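Local atomic coordinates of ethylbenzene dehydrogenase beta-subunit (Aromatoleum aromaticum, PDB entry 2IVF), a protein that carries iron-sulfur clusters as the ferredoxin-like beta-subunit of a three-chain dehydrogenase, probably relaying electrons between its partner subunits. Residues Gln18-Ile23 with Ser245-Leu250; Thr87-Gly92 with Lys118-Asp123; Asp93-Asn98 with Phe113-Lys118; Pro231-Ala236 with Lys335-Arg340. All coordinates share one frame; numbering follows the deposited sequence.

Overall arrangement
Contacts 1 and 4 are buried and lie on the same side of the chain's centre, their centres about 12 Å apart. They join in one mixed sheet, whose neighbouring strands 19-24 and 235-239 bond through V22 N and A236 O. Contact 1 is wholly apolar between its segments, whereas contact 4 relies on R340 meeting backbone carbonyls beside an iron-sulfur cluster. Contacts 2 and 3 lie about 35 Å or more, centre to centre, from both. They share K118 and the loops flanking helix 99-104. Contact 2 is a thin, water-bridged surface contact; contact 3 is partly buried, larger, and rich in backbone and carboxylate bonds. Contacts 2, 3 and 4 also meet another protein chain, in contacts 3 and 4 the alpha-subunit.

Contact 1 of 4, residues Gln18-Ile23 with Ser245-Leu250; sequences QLVTVI and SHVHKL
V20 and V22 on the strand meet V247 and L250 on the helix through aliphatic carbons alone. The tightest approach is V20 CG2 to V247 CB, 3.4 Å, closer than usual for two carbons. A chi1 of -49° puts V20 CG1 anti to the carbonyl carbon, and CG2 falls between the backbone N and the carbonyl carbon; the two valines meet at a slant. V22 slides past V247 in the opposite direction, CG2 to CG1 at 3.8 Å, while its other branch, CG1, touches L250 CD1 at 3.9 Å with the side chains at about a right angle. This is a helix laid on a beta-sheet: the axes of helix residues 246-250 and strand residues 19-23 cross at 67° and come within 8.4 Å. Strand alternation turns V20 and V22 to the helix and L19 and T21 away from it. The T21 side chain is about 6 Å from an iron-sulfur cluster, and its OG1 bonds N227. The polar bonds here do not link the two segments. S245 is the N-cap, its OG accepting from H248 N at 3.0 Å. L250 also packs on L328 and L332 of helix 327-333.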
loop_
_atom_site.group_PDB
_atom_site.type_symbol
_atom_site.label_atom_id
_atom_site.label_comp_id
_atom_site.label_asym_id
_atom_site.label_seq_id
_atom_site.Cartn_x
_atom_site.Cartn_y
_atom_site.Cartn_z
ATOM N N GLN B 18 24.083 -23.423 9.416
ATOM C CA GLN B 18 23.874 -22.106 8.878
ATOM C C GLN B 18 22.413 -21.938 8.519
ATOM O O GLN B 18 21.904 -22.657 7.648
ATOM C CB GLN B 18 24.694 -21.934 7.615
ATOM C CG GLN B 18 24.566 -20.577 6.969
ATOM C CD GLN B 18 25.096 -19.441 7.828
ATOM O OE1 GLN B 18 26.263 -19.444 8.228
ATOM N NE2 GLN B 18 24.246 -18.446 8.105
ATOM N N LEU B 19 21.776 -20.988 9.185
ATOM C CA LEU B 19 20.462 -20.536 8.801
ATOM C C LEU B 19 20.555 -19.745 7.525
ATOM O O LEU B 19 21.429 -18.917 7.365
ATOM C CB LEU B 19 19.828 -19.703 9.919
ATOM C CG LEU B 19 19.366 -20.481 11.170
ATOM C CD1 LEU B 19 18.887 -19.574 12.342
ATOM C CD2 LEU B 19 18.267 -21.443 10.789
ATOM N N VAL B 20 19.642 -20.030 6.615
ATOM C CA VAL B 20 19.574 -19.348 5.338
ATOM C C VAL B 20 18.156 -18.969 4.996
ATOM O O VAL B 20 17.177 -19.561 5.499
ATOM C CB VAL B 20 20.162 -20.175 4.188
ATOM C CG1 VAL B 20 21.576 -20.758 4.561
ATOM C CG2 VAL B 20 19.228 -21.215 3.766
ATOM N N THR B 21 18.063 -17.918 4.171
ATOM C CA THR B 21 16.821 -17.488 3.621
ATOM C C THR B 21 16.945 -17.557 2.105
ATOM O O THR B 21 17.993 -17.258 1.521
ATOM C CB THR B 21 16.485 -16.035 4.034
ATOM O OG1 THR B 21 16.169 -15.964 5.451
ATOM C CG2 THR B 21 15.278 -15.530 3.224
ATOM N N VAL B 22 15.888 -17.984 1.474
ATOM C CA VAL B 22 15.758 -17.888 0.031
ATOM C C VAL B 22 14.676 -16.838 -0.248
ATOM O O VAL B 22 13.612 -16.831 0.389
ATOM C CB VAL B 22 15.343 -19.217 -0.602
ATOM C CG1 VAL B 22 14.851 -19.026 -2.051
ATOM C CG2 VAL B 22 16.526 -20.211 -0.516
ATOM N N ILE B 23 14.936 -15.958 -1.204
ATOM C CA ILE B 23 13.961 -14.910 -1.582
ATOM C C ILE B 23 13.680 -15.046 -3.055
ATOM O O ILE B 23 14.598 -15.003 -3.858
ATOM C CB ILE B 23 14.547 -13.505 -1.326
ATOM C CG1 ILE B 23 14.924 -13.398 0.168
ATOM C CG2 ILE B 23 13.614 -12.381 -1.875
ATOM C CD1 ILE B 23 15.526 -12.048 0.632
ATOM N N SER B 245 14.311 -29.345 3.656
ATOM C CA SER B 245 13.818 -27.975 3.684
ATOM C C SER B 245 13.720 -27.416 2.282
ATOM O O SER B 245 14.509 -27.807 1.409
ATOM C CB SER B 245 14.758 -27.085 4.511
ATOM O OG SER B 245 16.081 -26.982 3.978
ATOM N N HIS B 246 12.797 -26.482 2.075
ATOM C CA HIS B 246 12.813 -25.655 0.883
ATOM C C HIS B 246 14.149 -25.019 0.602
ATOM O O HIS B 246 14.614 -25.020 -0.541
ATOM C CB HIS B 246 11.744 -24.555 0.935
ATOM C CG HIS B 246 10.368 -25.084 0.752
ATOM N ND1 HIS B 246 10.047 -26.372 1.105
ATOM C CD2 HIS B 246 9.233 -24.522 0.270
ATOM C CE1 HIS B 246 8.780 -26.601 0.804
ATOM N NE2 HIS B 246 8.265 -25.501 0.298
ATOM N N VAL B 247 14.790 -24.462 1.623
ATOM C CA VAL B 247 16.029 -23.743 1.348
ATOM C C VAL B 247 17.098 -24.710 0.813
ATOM O O VAL B 247 17.785 -24.406 -0.133
ATOM C CB VAL B 247 16.523 -22.879 2.552
ATOM C CG1 VAL B 247 15.528 -21.757 2.837
ATOM C CG2 VAL B 247 16.763 -23.711 3.794
ATOM N N HIS B 248 17.242 -25.869 1.410
ATOM C CA HIS B 248 18.207 -26.812 0.897
ATOM C C HIS B 248 17.895 -27.217 -0.533
ATOM O O HIS B 248 18.794 -27.257 -1.388
ATOM C CB HIS B 248 18.249 -28.072 1.729
ATOM C CG HIS B 248 19.258 -29.023 1.220
ATOM N ND1 HIS B 248 20.572 -28.973 1.613
ATOM C CD2 HIS B 248 19.163 -30.017 0.310
ATOM C CE1 HIS B 248 21.242 -29.930 0.990
ATOM N NE2 HIS B 248 20.411 -30.566 0.184
ATOM N N LYS B 249 16.609 -27.456 -0.814
ATOM C CA LYS B 249 16.172 -27.917 -2.147
ATOM C C LYS B 249 16.370 -26.884 -3.252
ATOM O O LYS B 249 16.730 -27.222 -4.379
ATOM C CB LYS B 249 14.720 -28.374 -2.087
ATOM C CG LYS B 249 14.577 -29.695 -1.364
ATOM C CD LYS B 249 13.111 -30.047 -1.139
ATOM C CE LYS B 249 12.953 -31.289 -0.220
ATOM N NZ LYS B 249 11.543 -31.421 0.136
ATOM N N LEU B 250 16.185 -25.632 -2.919
ATOM C CA LEU B 250 16.360 -24.532 -3.883
ATOM C C LEU B 250 17.791 -24.091 -4.080
ATOM O O LEU B 250 18.180 -23.788 -5.228
ATOM C CB LEU B 250 15.499 -23.351 -3.464
ATOM C CG LEU B 250 13.985 -23.615 -3.445
ATOM C CD1 LEU B 250 13.261 -22.445 -2.876
ATOM C CD2 LEU B 250 13.352 -24.028 -4.828
#

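Contact 2 of 4, residues Thr87-Gly92 with Lys118-Asp123; sequences TLIDSG and KSTGKD
A water oxygen is gripped from both segments: S119 OG lies 2.6 Å from it, and I89 N donates to it over 3.2 Å. The contact joins two tight turns that meet at the surface, in the loops before and after helix 99-104. One is a type I beta turn from I89 to G92, overlapped by an ST motif at T87; the other is an ST turn at T120. Beside the water the contact is apolar. S119 CB fits between two side chains, 3.8 Å from L88 CD2 and 3.8 Å from I89 CG1. L88 CG stands anti to the backbone N (chi1 179°), and CD2 beyond it lies against S119 N and CB as well as K118 CB. I89 directs its CD1 to T120 CG2, 4.0 Å away, at the more exposed end.

Each turn is stiffened by its own polar bonds. T87 N donates to D90 OD2, and in return D90 N donates to T87 OG1. T87 O accepts from S91 N and from S91 OG at 2.8 Å, the two reaching it from opposite faces of its plane. D90 OD1 also forms a salt bridge with R66. A second protein chain comes within reach here: an acidic side chain of that chain accepts from L88 N, and S119 packs on an acidic side chain of the same neighbouring chain. In the T120 turn, K122 N donates to T120 OG1 over 3.0 Å, while K122 NZ reaches T120 O, 3.0 Å away and in the plane of that carbonyl.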
loop_
_atom_site.group_PDB
_atom_site.type_symbol
_atom_site.label_atom_id
_atom_site.label_comp_id
_atom_site.label_asym_id
_atom_site.label_seq_id
_atom_site.Cartn_x
_atom_site.Cartn_y
_atom_site.Cartn_z
ATOM N N THR B 87 26.173 7.695 5.190
ATOM C CA THR B 87 25.630 8.792 5.953
ATOM C C THR B 87 24.208 8.431 6.366
ATOM O O THR B 87 23.656 7.407 5.939
ATOM C CB THR B 87 25.598 10.046 5.092
ATOM O OG1 THR B 87 24.780 9.747 3.954
ATOM C CG2 THR B 87 27.034 10.496 4.653
ATOM N N LEU B 88 23.610 9.268 7.223
ATOM C CA LEU B 88 22.231 9.102 7.634
ATOM C C LEU B 88 21.310 9.107 6.421
ATOM O O LEU B 88 20.373 8.287 6.313
ATOM C CB LEU B 88 21.806 10.230 8.571
ATOM C CG LEU B 88 20.356 10.208 9.069
ATOM C CD1 LEU B 88 19.986 8.801 9.474
ATOM C CD2 LEU B 88 20.152 11.217 10.217
ATOM N N ILE B 89 21.583 10.044 5.507
ATOM C CA ILE B 89 20.788 10.126 4.275
ATOM C C ILE B 89 20.977 8.877 3.444
ATOM O O ILE B 89 19.986 8.294 3.008
ATOM C CB ILE B 89 21.070 11.409 3.453
ATOM C CG1 ILE B 89 20.588 12.629 4.237
ATOM C CG2 ILE B 89 20.333 11.417 2.087
ATOM C CD1 ILE B 89 21.217 13.894 3.750
ATOM N N ASP B 90 22.221 8.434 3.260
ATOM C CA ASP B 90 22.486 7.186 2.517
ATOM C C ASP B 90 21.663 6.041 3.118
ATOM O O ASP B 90 21.182 5.152 2.403
ATOM C CB ASP B 90 23.959 6.767 2.582
ATOM C CG ASP B 90 24.890 7.653 1.804
ATOM O OD1 ASP B 90 24.474 8.257 0.800
ATOM O OD2 ASP B 90 26.085 7.714 2.195
ATOM N N SER B 91 21.506 6.073 4.452
ATOM C CA SER B 91 20.865 5.031 5.197
ATOM C C SER B 91 19.365 5.223 5.278
ATOM O O SER B 91 18.681 4.582 6.074
ATOM C CB SER B 91 21.499 4.944 6.592
ATOM O OG SER B 91 22.906 4.764 6.453
ATOM N N GLY B 92 18.851 6.142 4.476
ATOM C CA GLY B 92 17.408 6.289 4.315
ATOM C C GLY B 92 16.794 7.412 5.134
ATOM O O GLY B 92 15.598 7.667 5.018
ATOM N N LYS B 118 16.123 14.346 8.859
ATOM C CA LYS B 118 16.674 14.371 10.191
ATOM C C LYS B 118 18.175 14.740 10.164
ATOM O O LYS B 118 18.726 15.162 11.157
ATOM C CB LYS B 118 16.471 13.038 10.914
ATOM C CG LYS B 118 16.506 13.207 12.437
ATOM C CD LYS B 118 16.060 11.967 13.228
ATOM C CE LYS B 118 15.906 12.322 14.709
ATOM N NZ LYS B 118 15.618 11.138 15.592
ATOM N N SER B 119 18.805 14.604 9.008
ATOM C CA SER B 119 20.211 14.922 8.849
ATOM C C SER B 119 20.434 16.408 8.580
ATOM O O SER B 119 21.241 17.028 9.259
ATOM C CB SER B 119 20.796 14.065 7.716
ATOM O OG SER B 119 22.194 14.244 7.556
ATOM N N THR B 120 19.736 16.968 7.599
ATOM C CA THR B 120 19.925 18.359 7.206
ATOM C C THR B 120 18.955 19.336 7.849
ATOM O O THR B 120 19.138 20.551 7.727
ATOM C CB THR B 120 19.727 18.574 5.712
ATOM O OG1 THR B 120 18.361 18.280 5.362
ATOM C CG2 THR B 120 20.691 17.716 4.886
ATOM N N GLY B 121 17.897 18.833 8.467
ATOM C CA GLY B 121 16.835 19.706 8.957
ATOM C C GLY B 121 16.040 20.396 7.851
ATOM O O GLY B 121 15.219 21.247 8.140
ATOM N N LYS B 122 16.275 20.030 6.593
ATOM C CA LYS B 122 15.580 20.629 5.450
ATOM C C LYS B 122 14.801 19.581 4.682
ATOM O O LYS B 122 14.856 18.399 5.028
ATOM C CB LYS B 122 16.601 21.260 4.519
ATOM C CG LYS B 122 17.601 22.150 5.252
ATOM C CD LYS B 122 18.559 22.781 4.260
ATOM C CE LYS B 122 19.842 23.289 4.907
ATOM N NZ LYS B 122 19.762 23.199 6.384
ATOM N N ASP B 123 14.139 19.981 3.606
ATOM C CA ASP B 123 13.452 19.005 2.781
ATOM C C ASP B 123 14.446 17.999 2.226
ATOM O O ASP B 123 15.530 18.379 1.761
ATOM C CB ASP B 123 12.754 19.595 1.580
ATOM C CG ASP B 123 11.764 20.680 1.929
ATOM O OD1 ASP B 123 11.286 20.780 3.084
ATOM O OD2 ASP B 123 11.472 21.431 1.002
HETATM O O HOH W 1 23.493 12.548 6.131
#

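Contact 3 of 4, residues Asp93-Asn98 with Phe113-Lys118; sequences DDFQFN and FHPTSK
S117 OG stands anti to its backbone N (chi1 166°) and from there donates to D93 OD2 at 2.6 Å. At the far end N98 CG lies between the backbone N and the carbonyl carbon (chi1 61°), and OD1 accepts from H114 N over 3.0 Å. The D93 carboxylate is buried and held by three donors. OD2 takes S117 OG on its syn lone pair; OD1 takes K118 N (2.7 Å) on its syn and D94 N on its anti lone pair. Between these ends Q96 and T116 form a single antiparallel bridge, a hydrogen-bonded pair with Q96 N donating to T116 O and T116 N to Q96 O. It pins together the two ends of the loop that contains helix 99-104. P115 CB packs against two rings, 3.6 Å from F95 CD2 and 3.7 Å from F97 CE1. The F97 and F113 rings are nearly parallel (12°) but slid apart, with F97 CD1 3.5 Å from F113 CE2. The exposed K118 runs alongside the buried D94, both pointing the same way, its NZ making a weak salt bridge to OD2, while Q96 NE2 donates to D94 O. N98 CG lies over one face of the H114 ring, and N98 ND2 donates to E101. The alpha-subunit adjoins this region: its R866 NE bonds F95 O, and its L859 packs on F113.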
loop_
_atom_site.group_PDB
_atom_site.type_symbol
_atom_site.label_atom_id
_atom_site.label_comp_id
_atom_site.label_asym_id
_atom_site.label_seq_id
_atom_site.Cartn_x
_atom_site.Cartn_y
_atom_site.Cartn_z
ATOM N N ASP B 93 17.605 8.050 5.983
ATOM C CA ASP B 93 17.192 9.208 6.765
ATOM C C ASP B 93 16.182 8.707 7.785
ATOM O O ASP B 93 16.042 7.513 7.973
ATOM C CB ASP B 93 16.572 10.288 5.867
ATOM C CG ASP B 93 16.796 11.728 6.394
ATOM O OD1 ASP B 93 16.442 12.011 7.571
ATOM O OD2 ASP B 93 17.292 12.564 5.603
ATOM N N ASP B 94 15.488 9.638 8.432
ATOM C CA ASP B 94 14.456 9.319 9.419
ATOM C C ASP B 94 13.539 10.542 9.362
ATOM O O ASP B 94 13.585 11.454 10.216
ATOM C CB ASP B 94 15.067 9.096 10.796
ATOM C CG ASP B 94 14.021 8.904 11.892
ATOM O OD1 ASP B 94 12.914 8.443 11.598
ATOM O OD2 ASP B 94 14.346 9.221 13.058
ATOM N N PHE B 95 12.740 10.585 8.298
ATOM C CA PHE B 95 11.994 11.798 7.970
ATOM C C PHE B 95 11.116 12.219 9.131
ATOM O O PHE B 95 10.435 11.394 9.732
ATOM C CB PHE B 95 11.096 11.591 6.771
ATOM C CG PHE B 95 11.812 11.474 5.454
ATOM C CD1 PHE B 95 13.167 11.729 5.315
ATOM C CD2 PHE B 95 11.089 11.108 4.324
ATOM C CE1 PHE B 95 13.779 11.605 4.107
ATOM C CE2 PHE B 95 11.727 10.984 3.112
ATOM C CZ PHE B 95 13.052 11.240 3.020
ATOM N N GLN B 96 11.156 13.497 9.446
ATOM C CA GLN B 96 10.263 14.092 10.434
ATOM C C GLN B 96 9.129 14.746 9.664
ATOM O O GLN B 96 9.336 15.270 8.564
ATOM C CB GLN B 96 11.019 15.119 11.210
ATOM C CG GLN B 96 12.366 14.532 11.782
ATOM C CD GLN B 96 12.073 13.488 12.821
ATOM O OE1 GLN B 96 11.423 13.779 13.828
ATOM N NE2 GLN B 96 12.510 12.253 12.584
ATOM N N PHE B 97 7.951 14.770 10.262
ATOM C CA PHE B 97 6.773 15.325 9.599
ATOM C C PHE B 97 6.184 16.432 10.425
ATOM O O PHE B 97 6.555 16.599 11.567
ATOM C CB PHE B 97 5.780 14.222 9.321
ATOM C CG PHE B 97 6.251 13.279 8.247
ATOM C CD1 PHE B 97 5.970 13.531 6.931
ATOM C CD2 PHE B 97 7.028 12.178 8.552
ATOM C CE1 PHE B 97 6.445 12.693 5.931
ATOM C CE2 PHE B 97 7.482 11.359 7.566
ATOM C CZ PHE B 97 7.191 11.625 6.242
ATOM N N ASN B 98 5.277 17.217 9.848
ATOM C CA ASN B 98 4.867 18.477 10.460
ATOM C C ASN B 98 3.377 18.559 10.740
ATOM O O ASN B 98 2.723 19.563 10.464
ATOM C CB ASN B 98 5.316 19.638 9.564
ATOM C CG ASN B 98 4.699 19.596 8.204
ATOM O OD1 ASN B 98 4.440 18.516 7.658
ATOM N ND2 ASN B 98 4.462 20.769 7.628
ATOM N N PHE B 113 1.594 19.218 4.510
ATOM C CA PHE B 113 2.208 18.076 5.148
ATOM C C PHE B 113 3.363 17.551 4.310
ATOM O O PHE B 113 3.176 17.210 3.144
ATOM C CB PHE B 113 1.135 16.961 5.324
ATOM C CG PHE B 113 1.599 15.821 6.172
ATOM C CD1 PHE B 113 1.628 15.950 7.560
ATOM C CD2 PHE B 113 2.062 14.656 5.599
ATOM C CE1 PHE B 113 2.050 14.906 8.333
ATOM C CE2 PHE B 113 2.518 13.607 6.383
ATOM C CZ PHE B 113 2.511 13.741 7.762
ATOM N N HIS B 114 4.566 17.491 4.889
ATOM C CA HIS B 114 5.690 17.111 4.108
ATOM C C HIS B 114 6.832 16.668 5.016
ATOM O O HIS B 114 6.831 16.974 6.211
ATOM C CB HIS B 114 6.097 18.318 3.262
ATOM C CG HIS B 114 6.803 19.363 4.042
ATOM N ND1 HIS B 114 8.118 19.230 4.446
ATOM C CD2 HIS B 114 6.376 20.552 4.521
ATOM C CE1 HIS B 114 8.469 20.306 5.128
ATOM N NE2 HIS B 114 7.429 21.122 5.191
ATOM N N PRO B 115 7.774 15.901 4.470
ATOM C CA PRO B 115 8.929 15.446 5.244
ATOM C C PRO B 115 10.020 16.465 5.380
ATOM O O PRO B 115 10.115 17.394 4.554
ATOM C CB PRO B 115 9.437 14.254 4.427
ATOM C CG PRO B 115 9.085 14.629 3.022
ATOM C CD PRO B 115 7.782 15.334 3.106
ATOM N N THR B 116 10.838 16.278 6.418
ATOM C CA THR B 116 12.016 17.089 6.686
ATOM C C THR B 116 13.102 16.054 7.036
ATOM O O THR B 116 12.854 15.148 7.820
ATOM C CB THR B 116 11.803 18.025 7.880
ATOM O OG1 THR B 116 10.720 18.920 7.609
ATOM C CG2 THR B 116 13.062 18.854 8.212
ATOM N N SER B 117 14.291 16.203 6.452
ATOM C CA SER B 117 15.417 15.314 6.760
ATOM C C SER B 117 15.855 15.472 8.201
ATOM O O SER B 117 15.991 16.587 8.698
ATOM C CB SER B 117 16.617 15.583 5.827
ATOM O OG SER B 117 17.808 14.960 6.330
ATOM N N LYS B 118 16.123 14.346 8.859
ATOM C CA LYS B 118 16.674 14.371 10.191
ATOM C C LYS B 118 18.175 14.740 10.164
ATOM O O LYS B 118 18.726 15.162 11.157
ATOM C CB LYS B 118 16.471 13.038 10.914
ATOM C CG LYS B 118 16.506 13.207 12.437
ATOM C CD LYS B 118 16.060 11.967 13.228
ATOM C CE LYS B 118 15.906 12.322 14.709
ATOM N NZ LYS B 118 15.618 11.138 15.592
#

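Contact 4 of 4, residues Pro231-Ala236 with Lys335-Arg340; sequences PGRVRA and KKWSDR. With SF4 (iron/sulfur cluster), chain T.
The R340 guanidinium lies flat beneath R233 O, which sits 3.0 Å above the plane and over its centre. At its edge NE donates to R235 O, 2.9 Å away and nearly straight (168°); the carbonyl oxygen lies in the guanidinium plane, but NE stands well above the plane of the carbonyl. R233 O makes its hydrogen bond with K27 NZ instead, its place over the R340 face being a contact and not a bond. The R233 guanidinium, 48° from the W337 ring plane, meets W337 obliquely, with NH2 3.5 Å from CB. The R233 guanidinium bonds S334 O and forms salt bridges with E270 and D121 of the alpha-subunit. Two acidic groups so close would be expected to steady its charge. R235 turns the other way, presenting its guanidinium edge to an iron-sulfur cluster, with NE 3.3 Å from S4; N227 and N54 hold its NH1 and NH2. P231 and V234 line the same ferredoxin-like cluster site, P231 CD lying 3.6 Å from S1. R340 NH1 bonds L332 O near the end of helix 327-333. Strand 235-239 thus lies between strand 19-24, which it pairs with in the sheet, and this 3-10 turn, while A236 packs on V247 of helix 246-253.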
loop_
_atom_site.group_PDB
_atom_site.type_symbol
_atom_site.label_atom_id
_atom_site.label_comp_id
_atom_site.label_asym_id
_atom_site.label_seq_id
_atom_site.Cartn_x
_atom_site.Cartn_y
_atom_site.Cartn_z
ATOM N N PRO B 231 3.635 -11.360 2.690
ATOM C CA PRO B 231 2.412 -11.792 2.056
ATOM C C PRO B 231 2.570 -12.378 0.680
ATOM O O PRO B 231 1.660 -13.058 0.213
ATOM C CB PRO B 231 1.577 -10.539 1.972
ATOM C CG PRO B 231 2.312 -9.474 2.653
ATOM C CD PRO B 231 3.690 -9.901 2.836
ATOM N N GLY B 232 3.658 -12.057 0.000
ATOM C CA GLY B 232 3.900 -12.576 -1.323
ATOM C C GLY B 232 4.333 -14.035 -1.333
ATOM O O GLY B 232 4.385 -14.641 -2.396
ATOM N N ARG B 233 4.599 -14.591 -0.164
ATOM C CA ARG B 233 5.013 -15.988 0.004
ATOM C C ARG B 233 6.297 -16.250 -0.807
ATOM O O ARG B 233 6.481 -17.303 -1.408
ATOM C CB ARG B 233 3.861 -16.949 -0.364
ATOM C CG ARG B 233 2.490 -16.513 0.249
ATOM C CD ARG B 233 1.308 -17.291 -0.259
ATOM N NE ARG B 233 1.026 -18.571 0.407
ATOM C CZ ARG B 233 1.475 -19.778 0.007
ATOM N NH1 ARG B 233 2.211 -19.938 -1.094
ATOM N NH2 ARG B 233 1.107 -20.843 0.671
ATOM N N VAL B 234 7.183 -15.270 -0.708
ATOM C CA VAL B 234 8.437 -15.161 -1.446
ATOM C C VAL B 234 9.583 -15.842 -0.733
ATOM O O VAL B 234 10.599 -16.177 -1.337
ATOM C CB VAL B 234 8.697 -13.636 -1.516
ATOM C CG1 VAL B 234 10.103 -13.247 -1.732
ATOM C CG2 VAL B 234 7.658 -13.018 -2.426
ATOM N N ARG B 235 9.427 -15.993 0.575
ATOM C CA ARG B 235 10.524 -16.251 1.469
ATOM C C ARG B 235 10.505 -17.698 1.955
ATOM O O ARG B 235 9.476 -18.202 2.347
ATOM C CB ARG B 235 10.376 -15.377 2.693
ATOM C CG ARG B 235 10.326 -13.885 2.485
ATOM C CD ARG B 235 11.609 -13.383 2.049
ATOM N NE ARG B 235 11.632 -11.937 2.097
ATOM C CZ ARG B 235 12.298 -11.201 2.996
ATOM N NH1 ARG B 235 12.992 -11.743 3.972
ATOM N NH2 ARG B 235 12.263 -9.885 2.896
ATOM N N ALA B 236 11.638 -18.364 1.925
ATOM C CA ALA B 236 11.792 -19.610 2.626
ATOM C C ALA B 236 12.975 -19.512 3.568
ATOM O O ALA B 236 13.899 -18.715 3.373
ATOM C CB ALA B 236 11.977 -20.798 1.614
ATOM N N LYS B 335 2.096 -24.706 -1.708
ATOM C CA LYS B 335 0.668 -24.611 -1.489
ATOM C C LYS B 335 0.298 -24.491 -0.007
ATOM O O LYS B 335 -0.676 -23.791 0.337
ATOM C CB LYS B 335 -0.051 -25.729 -2.227
ATOM C CG LYS B 335 0.190 -27.032 -1.765
ATOM C CD LYS B 335 -0.525 -28.063 -2.654
ATOM C CE LYS B 335 -0.493 -29.382 -1.912
ATOM N NZ LYS B 335 -1.197 -30.571 -2.499
ATOM N N LYS B 336 1.126 -25.098 0.843
ATOM C CA LYS B 336 1.041 -24.976 2.298
ATOM C C LYS B 336 2.139 -24.044 2.771
ATOM O O LYS B 336 3.310 -24.372 2.712
ATOM C CB LYS B 336 1.226 -26.332 2.950
ATOM C CG LYS B 336 1.125 -26.301 4.506
ATOM C CD LYS B 336 1.281 -27.701 5.078
ATOM C CE LYS B 336 1.110 -27.757 6.581
ATOM N NZ LYS B 336 1.559 -29.126 7.090
ATOM N N TRP B 337 1.751 -22.887 3.233
ATOM C CA TRP B 337 2.642 -21.805 3.535
ATOM C C TRP B 337 3.672 -22.226 4.553
ATOM O O TRP B 337 4.853 -21.930 4.384
ATOM C CB TRP B 337 1.801 -20.615 4.043
ATOM C CG TRP B 337 2.539 -19.489 4.640
ATOM C CD1 TRP B 337 3.238 -18.535 4.015
ATOM C CD2 TRP B 337 2.538 -19.162 6.007
ATOM N NE1 TRP B 337 3.738 -17.635 4.922
ATOM C CE2 TRP B 337 3.340 -18.024 6.166
ATOM C CE3 TRP B 337 2.044 -19.796 7.139
ATOM C CZ2 TRP B 337 3.600 -17.481 7.411
ATOM C CZ3 TRP B 337 2.281 -19.244 8.350
ATOM C CH2 TRP B 337 3.028 -18.094 8.480
ATOM N N SER B 338 3.244 -22.918 5.605
ATOM C CA SER B 338 4.164 -23.171 6.717
ATOM C C SER B 338 5.326 -24.052 6.266
ATOM O O SER B 338 6.359 -24.119 6.947
ATOM C CB SER B 338 3.461 -23.802 7.909
ATOM O OG SER B 338 2.897 -25.041 7.514
ATOM N N ASP B 339 5.173 -24.744 5.136
ATOM C CA ASP B 339 6.264 -25.613 4.643
ATOM C C ASP B 339 7.478 -24.798 4.179
ATOM O O ASP B 339 8.519 -25.376 3.937
ATOM C CB ASP B 339 5.799 -26.460 3.438
ATOM C CG ASP B 339 4.974 -27.676 3.837
ATOM O OD1 ASP B 339 4.863 -28.030 5.006
ATOM O OD2 ASP B 339 4.394 -28.259 2.928
ATOM N N ARG B 340 7.331 -23.487 4.026
ATOM C CA ARG B 340 8.444 -22.637 3.569
ATOM C C ARG B 340 9.491 -22.408 4.647
ATOM O O ARG B 340 10.566 -21.922 4.348
ATOM C CB ARG B 340 7.908 -21.287 3.100
ATOM C CG ARG B 340 6.968 -21.452 1.905
ATOM C CD ARG B 340 6.686 -20.222 1.140
ATOM N NE ARG B 340 7.837 -19.682 0.451
ATOM C CZ ARG B 340 8.117 -19.792 -0.852
ATOM N NH1 ARG B 340 7.366 -20.500 -1.678
ATOM N NH2 ARG B 340 9.191 -19.211 -1.316
HETATM FE FE1 SF4 T . 8.682 -8.703 -1.305
HETATM FE FE2 SF4 T . 9.019 -8.105 1.349
HETATM FE FE3 SF4 T . 7.571 -10.230 0.558
HETATM FE FE4 SF4 T . 6.502 -7.778 0.173
HETATM S S1 SF4 T . 6.978 -8.718 2.165
HETATM S S2 SF4 T . 6.535 -9.525 -1.309
HETATM S S3 SF4 T . 8.424 -6.645 -0.319
HETATM S S4 SF4 T . 9.841 -9.908 0.230
#